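PDB 5GVV: glycosyl transferase family 8 from Streptococcus pneumoniae, which transfers galactose from UDP-galactose to the terminal glucose of the already glycosylated serine-rich repeat protein PsrP, the third step in its O-glycosylation. Local coordinates for residues G140-V145 against G176-L181; S133-G138 against Y196-G201; N126-A131 against M183-Q188; R90-D95 against T157-L162; K35-N40 against V97-V102. All blocks are in the same frame, centred on the assembly; numbering follows the deposited sequence.

Contact 1 of 5, residues G140-V145 against G176-L181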
# COMPACT_ATOMS: atom_id res chain seq x y z
N GLY A 140 -31.28 -2.19 12.41
CA GLY A 140 -30.33 -1.82 13.44
C GLY A 140 -29.32 -0.80 12.96
O GLY A 140 -29.55 -0.10 11.97
N PHE A 141 -28.18 -0.74 13.65
CA PHE A 141 -27.17 0.26 13.34
C PHE A 141 -26.01 -0.29 12.51
O PHE A 141 -25.75 -1.50 12.50
CB PHE A 141 -26.62 0.87 14.64
CG PHE A 141 -26.09 -0.14 15.62
CD1 PHE A 141 -24.79 -0.61 15.51
CD2 PHE A 141 -26.88 -0.60 16.66
CE1 PHE A 141 -24.29 -1.54 16.41
CE2 PHE A 141 -26.38 -1.53 17.57
CZ PHE A 141 -25.08 -2.00 17.44
N ASN A 142 -25.31 0.60 11.81
CA ASN A 142 -24.09 0.21 11.12
C ASN A 142 -22.92 0.22 12.10
O ASN A 142 -22.78 1.15 12.89
CB ASN A 142 -23.80 1.13 9.94
CG ASN A 142 -22.52 0.76 9.21
OD1 ASN A 142 -21.43 1.17 9.61
ND2 ASN A 142 -22.64 -0.03 8.15
N ALA A 143 -22.08 -0.80 12.05
CA ALA A 143 -21.04 -1.00 13.06
C ALA A 143 -19.72 -0.32 12.74
O ALA A 143 -18.77 -0.41 13.52
CB ALA A 143 -20.81 -2.49 13.27
N GLY A 144 -19.66 0.36 11.59
CA GLY A 144 -18.42 0.95 11.12
C GLY A 144 -17.99 2.21 11.86
O GLY A 144 -16.84 2.64 11.73
N VAL A 145 -18.91 2.81 12.60
CA VAL A 145 -18.58 3.98 13.41
C VAL A 145 -19.25 3.82 14.77
O VAL A 145 -20.48 3.91 14.88
CB VAL A 145 -19.08 5.29 12.77
CG1 VAL A 145 -18.80 6.48 13.71
CG2 VAL A 145 -18.44 5.52 11.41
N GLY A 176 -22.53 -10.79 9.77
CA GLY A 176 -21.42 -11.09 10.67
C GLY A 176 -21.37 -10.36 12.00
O GLY A 176 -22.35 -10.34 12.74
N ASP A 177 -20.22 -9.77 12.28
CA ASP A 177 -19.97 -9.04 13.53
C ASP A 177 -21.04 -7.98 13.80
O ASP A 177 -21.40 -7.73 14.95
CB ASP A 177 -18.60 -8.37 13.47
CG ASP A 177 -18.47 -7.40 12.30
OD1 ASP A 177 -18.53 -7.85 11.14
OD2 ASP A 177 -18.30 -6.19 12.55
N GLN A 178 -21.52 -7.35 12.73
CA GLN A 178 -22.53 -6.31 12.84
C GLN A 178 -23.84 -6.90 13.34
O GLN A 178 -24.47 -6.35 14.24
CB GLN A 178 -22.73 -5.62 11.49
CG GLN A 178 -23.73 -4.48 11.52
CD GLN A 178 -23.67 -3.63 10.27
OE1 GLN A 178 -22.62 -3.06 9.95
NE2 GLN A 178 -24.79 -3.52 9.57
N SER A 179 -24.25 -8.03 12.75
CA SER A 179 -25.44 -8.75 13.21
C SER A 179 -25.31 -9.15 14.68
O SER A 179 -26.29 -9.13 15.43
CB SER A 179 -25.68 -10.00 12.36
OG SER A 179 -26.09 -9.66 11.05
N ILE A 180 -24.09 -9.51 15.08
CA ILE A 180 -23.83 -9.90 16.46
C ILE A 180 -23.97 -8.71 17.41
O ILE A 180 -24.57 -8.82 18.48
CB ILE A 180 -22.41 -10.50 16.62
CG1 ILE A 180 -22.23 -11.71 15.70
CG2 ILE A 180 -22.14 -10.87 18.07
CD1 ILE A 180 -23.29 -12.78 15.87
N LEU A 181 -23.40 -7.58 17.01
CA LEU A 181 -23.45 -6.35 17.82
C LEU A 181 -24.88 -5.86 18.04
O LEU A 181 -25.24 -5.42 19.13
CB LEU A 181 -22.60 -5.26 17.16
CG LEU A 181 -21.08 -5.39 17.32
CD1 LEU A 181 -20.36 -4.63 16.23
CD2 LEU A 181 -20.65 -4.89 18.68
O HOH W 1 -25.01 -1.66 6.99
O HOH W 2 -20.62 -1.91 7.80

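Contact 2 of 5, residues S133-G138 against Y196-G201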
# COMPACT_ATOMS: atom_id res chain seq x y z
N SER A 133 -28.41 1.75 9.92
CA SER A 133 -27.88 1.06 8.75
C SER A 133 -28.53 1.54 7.45
O SER A 133 -29.76 1.48 7.31
CB SER A 133 -28.04 -0.45 8.91
OG SER A 133 -27.64 -1.14 7.73
N CYS A 134 -27.70 2.02 6.53
CA CYS A 134 -28.14 2.48 5.20
C CYS A 134 -29.39 3.36 5.21
O CYS A 134 -30.39 3.02 4.59
CB CYS A 134 -28.35 1.28 4.27
SG CYS A 134 -26.92 0.19 4.16
N PHE A 135 -29.31 4.48 5.93
CA PHE A 135 -30.38 5.48 5.93
C PHE A 135 -31.73 4.92 6.39
O PHE A 135 -32.77 5.56 6.20
CB PHE A 135 -30.52 6.11 4.53
CG PHE A 135 -29.23 6.67 4.00
CD1 PHE A 135 -28.79 7.93 4.39
CD2 PHE A 135 -28.45 5.93 3.11
CE1 PHE A 135 -27.59 8.44 3.91
CE2 PHE A 135 -27.25 6.44 2.63
CZ PHE A 135 -26.83 7.70 3.02
N GLY A 136 -31.70 3.74 7.00
CA GLY A 136 -32.91 3.09 7.48
C GLY A 136 -33.35 1.91 6.63
O GLY A 136 -34.37 1.28 6.91
N ALA A 137 -32.59 1.61 5.58
CA ALA A 137 -32.90 0.49 4.69
C ALA A 137 -32.62 -0.83 5.37
O ALA A 137 -33.39 -1.79 5.23
CB ALA A 137 -32.10 0.58 3.40
N GLY A 138 -31.49 -0.88 6.07
CA GLY A 138 -31.11 -2.06 6.81
C GLY A 138 -31.73 -2.05 8.19
O GLY A 138 -32.45 -1.12 8.55
N TYR A 196 -22.49 11.18 10.32
CA TYR A 196 -21.36 10.67 11.09
C TYR A 196 -21.03 9.22 10.72
O TYR A 196 -20.11 8.61 11.28
CB TYR A 196 -21.63 10.81 12.59
CG TYR A 196 -21.49 12.23 13.08
CD1 TYR A 196 -20.26 12.86 13.08
CD2 TYR A 196 -22.60 12.94 13.54
CE1 TYR A 196 -20.12 14.15 13.53
CE2 TYR A 196 -22.47 14.24 13.99
CZ TYR A 196 -21.22 14.84 13.99
OH TYR A 196 -21.08 16.13 14.44
N ASN A 197 -21.80 8.69 9.79
CA ASN A 197 -21.55 7.39 9.17
C ASN A 197 -22.38 7.33 7.90
O ASN A 197 -23.37 6.60 7.83
CB ASN A 197 -21.94 6.25 10.12
CG ASN A 197 -21.45 4.89 9.63
OD1 ASN A 197 -21.04 4.73 8.48
ND2 ASN A 197 -21.52 3.91 10.51
N PHE A 198 -21.98 8.12 6.91
CA PHE A 198 -22.77 8.27 5.69
C PHE A 198 -22.37 7.18 4.70
O PHE A 198 -21.30 7.24 4.08
CB PHE A 198 -22.53 9.66 5.09
CG PHE A 198 -23.54 10.07 4.04
CD1 PHE A 198 -23.37 9.68 2.72
CD2 PHE A 198 -24.65 10.83 4.39
CE1 PHE A 198 -24.30 10.06 1.75
CE2 PHE A 198 -25.58 11.21 3.43
CZ PHE A 198 -25.40 10.82 2.10
N GLN A 199 -23.24 6.19 4.57
CA GLN A 199 -22.91 4.97 3.85
C GLN A 199 -23.09 5.08 2.34
O GLN A 199 -23.99 4.48 1.74
CB GLN A 199 -23.66 3.79 4.46
CG GLN A 199 -23.24 3.54 5.92
CD GLN A 199 -24.38 3.08 6.81
OE1 GLN A 199 -25.02 2.07 6.53
NE2 GLN A 199 -24.63 3.83 7.89
N ILE A 200 -22.20 5.86 1.73
CA ILE A 200 -22.21 6.10 0.30
C ILE A 200 -21.94 4.80 -0.48
O ILE A 200 -22.23 4.71 -1.68
CB ILE A 200 -21.16 7.17 -0.06
CG1 ILE A 200 -21.43 7.77 -1.44
CG2 ILE A 200 -19.74 6.61 0.03
CD1 ILE A 200 -22.54 8.81 -1.44
N GLY A 201 -21.41 3.79 0.21
CA GLY A 201 -21.16 2.50 -0.41
C GLY A 201 -22.45 1.76 -0.73
O GLY A 201 -22.44 0.80 -1.51

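Contact 3 of 5, residues N126-A131 against M183-Q188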
# COMPACT_ATOMS: atom_id res chain seq x y z
N ASN A 126 -25.93 4.34 27.90
CA ASN A 126 -25.84 3.56 26.67
C ASN A 126 -24.45 2.94 26.50
O ASN A 126 -23.44 3.60 26.77
CB ASN A 126 -26.18 4.42 25.45
CG ASN A 126 -27.66 4.78 25.39
OD1 ASN A 126 -28.02 5.95 25.21
ND2 ASN A 126 -28.52 3.78 25.53
N TYR A 127 -24.40 1.68 26.06
CA TYR A 127 -23.13 1.00 25.81
C TYR A 127 -22.36 1.67 24.67
O TYR A 127 -21.12 1.61 24.62
CB TYR A 127 -23.36 -0.47 25.46
CG TYR A 127 -23.84 -1.36 26.59
CD1 TYR A 127 -22.97 -2.21 27.26
CD2 TYR A 127 -25.18 -1.37 26.97
CE1 TYR A 127 -23.40 -3.03 28.28
CE2 TYR A 127 -25.63 -2.19 27.99
CZ TYR A 127 -24.74 -3.02 28.64
OH TYR A 127 -25.18 -3.83 29.65
N LEU A 128 -23.10 2.30 23.76
CA LEU A 128 -22.48 2.95 22.60
C LEU A 128 -23.42 3.91 21.89
O LEU A 128 -24.61 4.01 22.22
CB LEU A 128 -21.97 1.89 21.61
CG LEU A 128 -22.99 0.98 20.90
CD1 LEU A 128 -23.49 1.59 19.59
CD2 LEU A 128 -22.40 -0.40 20.64
N ALA A 129 -22.87 4.62 20.91
CA ALA A 129 -23.66 5.44 19.99
C ALA A 129 -23.32 5.02 18.57
O ALA A 129 -22.15 4.75 18.26
CB ALA A 129 -23.37 6.92 20.19
N ALA A 130 -24.32 4.96 17.69
CA ALA A 130 -24.09 4.53 16.31
C ALA A 130 -25.15 5.09 15.37
O ALA A 130 -26.24 5.47 15.80
CB ALA A 130 -24.07 3.01 16.24
N ALA A 131 -24.83 5.13 14.08
CA ALA A 131 -25.79 5.56 13.06
C ALA A 131 -26.59 4.37 12.56
O ALA A 131 -26.11 3.23 12.61
CB ALA A 131 -25.08 6.24 11.89
N MSE A 183 -27.61 -7.77 17.81
CA MSE A 183 -28.33 -8.77 18.57
C MSE A 183 -27.97 -8.71 20.03
O MSE A 183 -28.75 -9.20 20.81
CB MSE A 183 -28.10 -10.13 17.96
CG MSE A 183 -28.08 -11.31 18.92
SE MSE A 183 -28.11 -12.95 17.94
CE MSE A 183 -27.81 -12.29 16.12
N LEU A 184 -26.82 -8.18 20.41
CA LEU A 184 -26.42 -8.09 21.81
C LEU A 184 -26.87 -6.79 22.48
O LEU A 184 -27.15 -6.77 23.68
CB LEU A 184 -24.89 -8.22 21.93
CG LEU A 184 -24.32 -8.26 23.35
CD1 LEU A 184 -24.68 -9.55 24.06
CD2 LEU A 184 -22.81 -8.06 23.34
N PHE A 185 -26.96 -5.72 21.70
CA PHE A 185 -27.02 -4.36 22.24
C PHE A 185 -28.33 -3.59 22.08
O PHE A 185 -28.48 -2.52 22.67
CB PHE A 185 -25.92 -3.52 21.60
CG PHE A 185 -24.60 -3.65 22.28
CD1 PHE A 185 -24.52 -3.64 23.66
CD2 PHE A 185 -23.44 -3.77 21.54
CE1 PHE A 185 -23.30 -3.75 24.29
CE2 PHE A 185 -22.22 -3.89 22.16
CZ PHE A 185 -22.15 -3.88 23.54
N LYS A 186 -29.25 -4.12 21.27
CA LYS A 186 -30.52 -3.44 20.98
C LYS A 186 -31.16 -2.83 22.23
O LYS A 186 -31.04 -3.39 23.33
CB LYS A 186 -31.49 -4.41 20.31
CG LYS A 186 -31.98 -5.51 21.23
CD LYS A 186 -32.27 -6.80 20.49
CE LYS A 186 -32.51 -7.91 21.50
NZ LYS A 186 -31.54 -7.76 22.62
N ASP A 187 -31.78 -1.67 22.07
CA ASP A 187 -32.45 -0.93 23.15
C ASP A 187 -31.49 -0.32 24.18
O ASP A 187 -31.94 0.23 25.19
CB ASP A 187 -33.51 -1.79 23.85
CG ASP A 187 -34.39 -2.54 22.87
OD1 ASP A 187 -35.17 -1.89 22.15
OD2 ASP A 187 -34.30 -3.79 22.82
N GLN A 188 -30.19 -0.41 23.93
CA GLN A 188 -29.21 0.23 24.80
C GLN A 188 -28.09 0.93 24.02
O GLN A 188 -26.91 0.81 24.36
CB GLN A 188 -28.61 -0.77 25.82
CG GLN A 188 -29.62 -1.28 26.84
CD GLN A 188 -29.01 -1.49 28.22
OE1 GLN A 188 -29.05 -2.59 28.76
NE2 GLN A 188 -28.48 -0.42 28.80

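Contact 4 of 5, residues R90-D95 against T157-L162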
# COMPACT_ATOMS: atom_id res chain seq x y z
N ARG A 90 -12.71 -5.85 16.54
CA ARG A 90 -13.25 -4.77 17.35
C ARG A 90 -13.82 -5.26 18.69
O ARG A 90 -14.05 -4.47 19.60
CB ARG A 90 -14.30 -3.96 16.56
CG ARG A 90 -15.49 -4.77 16.05
CD ARG A 90 -16.33 -3.99 15.04
NE ARG A 90 -15.99 -4.33 13.66
CZ ARG A 90 -16.48 -3.72 12.59
NH1 ARG A 90 -16.12 -4.10 11.37
NH2 ARG A 90 -17.33 -2.71 12.73
N TYR A 91 -14.02 -6.58 18.79
CA TYR A 91 -14.46 -7.19 20.04
C TYR A 91 -13.45 -6.94 21.16
O TYR A 91 -13.83 -6.75 22.32
CB TYR A 91 -14.64 -8.71 19.86
CG TYR A 91 -15.76 -9.14 18.93
CD1 TYR A 91 -16.67 -8.23 18.42
CD2 TYR A 91 -15.92 -10.48 18.58
CE1 TYR A 91 -17.69 -8.63 17.58
CE2 TYR A 91 -16.94 -10.89 17.74
CZ TYR A 91 -17.82 -9.96 17.24
OH TYR A 91 -18.84 -10.35 16.40
N PHE A 92 -12.16 -6.92 20.81
CA PHE A 92 -11.09 -6.86 21.81
C PHE A 92 -10.70 -5.44 22.21
O PHE A 92 -9.69 -5.23 22.88
CB PHE A 92 -9.84 -7.60 21.31
CG PHE A 92 -10.09 -9.05 20.98
CD1 PHE A 92 -10.02 -10.01 21.98
CD2 PHE A 92 -10.38 -9.44 19.68
CE1 PHE A 92 -10.24 -11.35 21.69
CE2 PHE A 92 -10.60 -10.78 19.38
CZ PHE A 92 -10.53 -11.73 20.38
N ILE A 93 -11.50 -4.46 21.80
CA ILE A 93 -11.23 -3.06 22.13
C ILE A 93 -10.95 -2.79 23.62
O ILE A 93 -9.93 -2.17 23.94
CB ILE A 93 -12.33 -2.11 21.57
CG1 ILE A 93 -12.16 -1.94 20.05
CG2 ILE A 93 -12.28 -0.75 22.24
CD1 ILE A 93 -13.32 -1.22 19.37
N PRO A 94 -11.83 -3.26 24.53
CA PRO A 94 -11.57 -2.90 25.93
C PRO A 94 -10.36 -3.63 26.54
O PRO A 94 -10.03 -3.38 27.70
CB PRO A 94 -12.86 -3.33 26.64
CG PRO A 94 -13.41 -4.43 25.81
CD PRO A 94 -13.06 -4.06 24.39
N ASP A 95 -9.71 -4.49 25.77
CA ASP A 95 -8.50 -5.16 26.24
C ASP A 95 -7.26 -4.30 26.01
O ASP A 95 -6.19 -4.60 26.56
CB ASP A 95 -8.34 -6.53 25.57
CG ASP A 95 -9.36 -7.55 26.05
OD1 ASP A 95 -9.75 -7.48 27.23
OD2 ASP A 95 -9.78 -8.41 25.24
N THR A 157 -18.13 -7.32 30.68
CA THR A 157 -17.44 -8.38 29.92
C THR A 157 -18.00 -8.58 28.51
O THR A 157 -18.31 -9.70 28.10
CB THR A 157 -17.40 -9.74 30.67
OG1 THR A 157 -18.56 -9.90 31.49
CG2 THR A 157 -16.16 -9.83 31.54
N ILE A 158 -18.11 -7.48 27.77
CA ILE A 158 -18.73 -7.51 26.44
C ILE A 158 -17.91 -8.30 25.42
O ILE A 158 -18.47 -8.96 24.54
CB ILE A 158 -18.99 -6.08 25.92
CG1 ILE A 158 -19.89 -5.32 26.90
CG2 ILE A 158 -19.61 -6.10 24.54
CD1 ILE A 158 -21.25 -5.98 27.10
N ARG A 159 -16.58 -8.24 25.55
CA ARG A 159 -15.70 -8.97 24.63
C ARG A 159 -16.02 -10.46 24.63
O ARG A 159 -16.18 -11.07 23.57
CB ARG A 159 -14.22 -8.74 24.98
CG ARG A 159 -13.23 -9.51 24.09
CD ARG A 159 -12.64 -10.71 24.82
NE ARG A 159 -11.93 -10.31 26.03
CZ ARG A 159 -11.70 -11.12 27.06
NH1 ARG A 159 -12.13 -12.37 27.04
NH2 ARG A 159 -11.05 -10.66 28.13
N GLN A 160 -16.13 -11.05 25.82
CA GLN A 160 -16.42 -12.47 25.92
C GLN A 160 -17.84 -12.77 25.44
O GLN A 160 -18.10 -13.81 24.82
CB GLN A 160 -16.23 -12.96 27.35
CG GLN A 160 -15.94 -14.45 27.43
CD GLN A 160 -14.81 -14.87 26.52
OE1 GLN A 160 -13.71 -14.32 26.58
NE2 GLN A 160 -15.07 -15.85 25.65
N LYS A 161 -18.76 -11.84 25.71
CA LYS A 161 -20.15 -12.01 25.33
C LYS A 161 -20.35 -12.01 23.81
O LYS A 161 -21.15 -12.78 23.28
CB LYS A 161 -21.00 -10.93 25.99
CG LYS A 161 -21.15 -11.14 27.48
CD LYS A 161 -21.71 -9.91 28.16
CE LYS A 161 -22.22 -10.27 29.54
NZ LYS A 161 -23.57 -9.68 29.77
N LEU A 162 -19.60 -11.15 23.12
CA LEU A 162 -19.65 -11.09 21.66
C LEU A 162 -19.06 -12.36 21.04
O LEU A 162 -19.65 -12.93 20.11
CB LEU A 162 -18.90 -9.85 21.15
CG LEU A 162 -19.57 -8.49 21.35
CD1 LEU A 162 -18.58 -7.34 21.23
CD2 LEU A 162 -20.70 -8.31 20.34

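Contact 5 of 5, residues K35-N40 against V97-V102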
# COMPACT_ATOMS: atom_id res chain seq x y z
N LYS A 35 -5.26 10.22 20.23
CA LYS A 35 -4.60 9.00 20.68
C LYS A 35 -5.22 7.86 19.90
O LYS A 35 -6.34 7.43 20.18
CB LYS A 35 -4.79 8.80 22.18
CG LYS A 35 -4.03 7.60 22.73
CD LYS A 35 -4.15 7.56 24.24
CE LYS A 35 -3.43 6.36 24.84
NZ LYS A 35 -3.69 6.29 26.30
N ILE A 36 -4.49 7.38 18.89
CA ILE A 36 -5.01 6.36 17.99
C ILE A 36 -4.49 4.97 18.34
O ILE A 36 -3.28 4.73 18.38
CB ILE A 36 -4.64 6.68 16.52
CG1 ILE A 36 -5.33 7.97 16.07
CG2 ILE A 36 -5.03 5.53 15.61
CD1 ILE A 36 -4.94 8.43 14.69
N TYR A 37 -5.42 4.05 18.60
CA TYR A 37 -5.07 2.64 18.76
C TYR A 37 -5.28 1.94 17.42
O TYR A 37 -6.24 2.23 16.71
CB TYR A 37 -5.97 1.98 19.81
CG TYR A 37 -5.84 2.52 21.22
CD1 TYR A 37 -5.13 1.82 22.19
CD2 TYR A 37 -6.45 3.72 21.60
CE1 TYR A 37 -5.02 2.29 23.48
CE2 TYR A 37 -6.34 4.20 22.90
CZ TYR A 37 -5.62 3.48 23.84
OH TYR A 37 -5.50 3.94 25.13
N LEU A 38 -4.37 1.04 17.07
CA LEU A 38 -4.56 0.24 15.85
C LEU A 38 -4.41 -1.24 16.15
O LEU A 38 -3.30 -1.73 16.38
CB LEU A 38 -3.58 0.66 14.75
CG LEU A 38 -3.59 -0.17 13.46
CD1 LEU A 38 -4.99 -0.24 12.89
CD2 LEU A 38 -2.63 0.42 12.44
N LEU A 39 -5.54 -1.95 16.15
CA LEU A 39 -5.53 -3.39 16.39
C LEU A 39 -5.08 -4.12 15.12
O LEU A 39 -5.65 -3.91 14.05
CB LEU A 39 -6.91 -3.87 16.83
CG LEU A 39 -7.20 -3.80 18.34
CD1 LEU A 39 -7.21 -2.37 18.84
CD2 LEU A 39 -8.52 -4.51 18.69
N ASN A 40 -4.05 -4.94 15.25
CA ASN A 40 -3.51 -5.66 14.09
C ASN A 40 -2.69 -6.87 14.53
O ASN A 40 -2.40 -7.03 15.71
CB ASN A 40 -2.63 -4.73 13.25
CG ASN A 40 -1.30 -4.39 13.92
OD1 ASN A 40 -0.24 -4.85 13.48
ND2 ASN A 40 -1.35 -3.59 14.97
N VAL A 97 -7.67 -0.41 25.10
CA VAL A 97 -7.95 1.01 25.33
C VAL A 97 -8.13 1.32 26.81
O VAL A 97 -8.88 0.63 27.50
CB VAL A 97 -9.20 1.46 24.54
CG1 VAL A 97 -9.42 2.95 24.69
CG2 VAL A 97 -9.06 1.08 23.07
N THR A 98 -7.44 2.35 27.30
CA THR A 98 -7.45 2.68 28.72
C THR A 98 -8.43 3.80 29.03
O THR A 98 -8.76 4.06 30.19
CB THR A 98 -6.04 3.11 29.21
OG1 THR A 98 -5.66 4.33 28.57
CG2 THR A 98 -5.02 2.04 28.89
N GLU A 99 -8.90 4.48 27.98
CA GLU A 99 -9.84 5.58 28.16
C GLU A 99 -11.26 5.05 28.39
O GLU A 99 -11.62 3.97 27.92
CB GLU A 99 -9.81 6.54 26.97
CG GLU A 99 -8.54 7.40 26.89
CD GLU A 99 -7.32 6.64 26.40
OE1 GLU A 99 -7.47 5.52 25.85
OE2 GLU A 99 -6.20 7.16 26.56
N ASP A 100 -12.07 5.82 29.12
CA ASP A 100 -13.43 5.40 29.41
C ASP A 100 -14.33 5.51 28.17
O ASP A 100 -15.33 4.80 28.05
CB ASP A 100 -14.01 6.20 30.58
CG ASP A 100 -13.22 6.00 31.87
OD1 ASP A 100 -12.58 4.93 32.03
OD2 ASP A 100 -13.23 6.92 32.72
N LYS A 101 -13.97 6.41 27.25
CA LYS A 101 -14.70 6.55 25.98
C LYS A 101 -13.74 6.55 24.79
O LYS A 101 -12.65 7.12 24.86
CB LYS A 101 -15.57 7.81 25.98
CG LYS A 101 -16.32 8.04 24.67
CD LYS A 101 -17.43 9.08 24.81
CE LYS A 101 -16.90 10.44 25.23
NZ LYS A 101 -17.92 11.51 25.07
N VAL A 102 -14.16 5.90 23.71
CA VAL A 102 -13.33 5.80 22.51
C VAL A 102 -14.19 5.70 21.24
O VAL A 102 -15.30 5.16 21.27
CB VAL A 102 -12.33 4.61 22.62
CG1 VAL A 102 -13.08 3.30 22.77
CG2 VAL A 102 -11.39 4.57 21.42

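Contact 1 of 5, residues G140-V145 against G176-L181
Q178 reaches out from its helix to A143 in the loop beside the bound UDP and manganese. Its CB lies 4.1 Å from A143 CB, and its CG touches both that methyl and F141 O. With CG anti to the backbone N (chi1 -178°) and the chain extended beyond it, the amide is delivered to the loop backbone. There OE1 accepts a nearly straight hydrogen bond from A143 N (3.1 Å, 167° at the hydrogen), the donor standing well above the carbonyl plane. Two waters tie this amide to that of N142: one accepts from both Q178 NE2 and N142 ND2, the other accepts from ND2 and donates to Q178 OE1. N142 OD1 meanwhile takes G144 N at 2.8 Å, an Asx turn, and also N197 ND2, next to the manganese ligand H227. One helical turn on from Q178, L181 adds the apolar part: its CD1 packs on A143 CB at 3.7 Å, and its CB faces F141 CZ. The loop packs on helix 176-185 through A143 and F141, touches strand 225-227 through N142 and leads into strand 145-149, while L181 also packs on helix 158-167.

Contact 2 of 5, residues S133-G138 against Y196-G201
Two loops near the UDP site of this GT-A domain meet here, one following strand 128-131 and the other strand 189-192, and Q199 and F135 make the join. Q199 OE1 accepts a short hydrogen bond from C134 N, 2.7 Å long with 159° at the hydrogen; the donor lies 39° above the carbonyl plane. The other end of the same amide turns back on its own loop, where Q199 NE2 donates to N197 O at 3.0 Å, nearly in the amide plane, and it also reaches R132 O. With both ends of the amide engaged, its rotation is fixed. Q199 is the centre of an inverse gamma turn closed by I200 N and F198 O, and from that tight bend its CB points toward the C134 loop. Behind it N197 OD1 accepts from ND1 of H227, a ligand of the manganese, so this loop is second shell to the metal site. The aromatic half of the contact is a T-shaped pair: F135 puts its edge onto the face of F198, centroids 4.8 Å apart and planes at 77°. F135 CZ stands over the centre of the F198 ring, 3.5 Å above its plane, while F135 CE1 lies 3.5 Å from F198 CE2. In the F135 loop, S133 O receives G136 N and G138 N from opposite faces of its plane.

Contact 3 of 5, residues N126-A131 against M183-Q188
Y127 and F185 form the aromatic part of this contact, their side chains crossing at about a right angle with the ring planes 43° apart. F185 CE1 comes to 3.4 Å from Y127 CG, and F185 CD1 lies over one face of the tyrosine ring. L128 meets the other side of the F185 ring, away from Y127, CD2 to F185 CD2 at 3.6 Å. Q188 flanks Y127 from another direction. Its CB is 3.7 Å from Y127 CD2, and its amide meets Y127 CE2, with NE2 near the ring plane at the edge and the amide turned 74° against the ring. These contacts gather where helix 176-185 ends and a type II beta turn from F185 to Q188, closed by Q188 N to F185 O, swings the chain into strand 189-192, the edge strand that runs parallel to strand 128-131 in the GT-A sheet. The polar part lies just before both strands: Y127 N donates to Q188 O at 3.2 Å, with an angle of 144° at the hydrogen. Beside it N126 ND2 packs against Q188 C (3.3 Å), while N126 OD1 bonds to S190 OG.

Contact 4 of 5, residues R90-D95 against T157-L162
L162 lies over the ring of Y91: its CB stands 3.7 Å from the ring centroid and only 4° off the normal, a CH-pi contact over the centre of the face. Its CD1 then reaches the rim at Y91 CD1, 3.5 Å away. One helical turn back, R159 lies across the loop backbone and makes the rest of the first shell. Its CB and CG both rest on Y91 O, CG at 3.3 Å, and its CD passes F92 CD1 at 3.9 Å. Bends at chi2 and chi3 bring NE round to D95 OD2, giving a salt bridge of 3.0 Å. The bond is well off straight, 131° at the hydrogen; NE meets the syn lone pair of OD2, but the oxygen lies 34° out of the guanidinium plane. D95 itself is exposed, so solvent probably weakens this pair.

Further out, D95 N bonds to F92 O, which fixes the turn that carries the carboxylate. Y91 OH is hydrogen-bonded to T166 OG1, a turn beyond L162, so the phenol is held at its far end by the same helix that covers its face. The neighbouring R90, part of the UDP pocket, bridges to D177. Residues 90-95 pack against the start of helix 158-167, with helix 176-185 touching Y91 through D177 and I180, helix 150-155 lying against I93 and P94, and strand 101-105 backing R90 and I93.

Contact 5 of 5, residues K35-N40 against V97-V102
Y37 OH is gripped from several sides. It donates to E99 OE1 at 2.6 Å, meeting the syn lone pair, and it takes a weak but straight bond from T98 N (3.3 Å, 172° at the hydrogen) as well as a weak one from K35 NZ. The second oxygen of the same carboxylate, E99 OE2, receives K35 NZ at 2.7 Å in a salt bridge, again on its syn lone pair. K35 gets there fully extended, whereas E99 is bent at chi2, its carboxylate turned 68° from the tyrosine ring. The lysine charge close by would be expected to keep E99 ionised. K35 and Y37 are alternate residues of strand 34-40, so both side chains leave the same face of the parallel part of the GT-A sheet, and they meet the loop that leads into strand 101-105; strand 6-11 lies between these two strands in the sheet. V97 covers one face of the tyrosine ring: CG2 stands 3.9 Å from the ring centroid, 7° off the normal, in a CH-pi contact, with CG1 at 3.8 Å from Y37 CE2. Beyond the segments, E99 O accepts from N150 ND2 at the start of helix 150-155.

Overall arrangement
All five contacts lie in the GT-A domain. Contact 5 closes first along the chain, before contacts 1 to 3 open, while contact 4 crosses all the others; contact 1 is nested within the loops closed by contacts 2 and 3. Contacts 1 and 3 share helix 176-185, with centres about 10 Å apart, and contact 4 joins them through helix 158-167, the helix before 176-185 in the chain. Contacts 3 and 5 reach the same seven-stranded sheet, with centres about 19 Å apart. Contacts 1 and 2, with centres about 12 Å apart, touch, and contact 4 touches contact 1. Contacts 1, 2 and 4 border the UDP and manganese site, while contacts 3 and 5 join sheet and helices farther off.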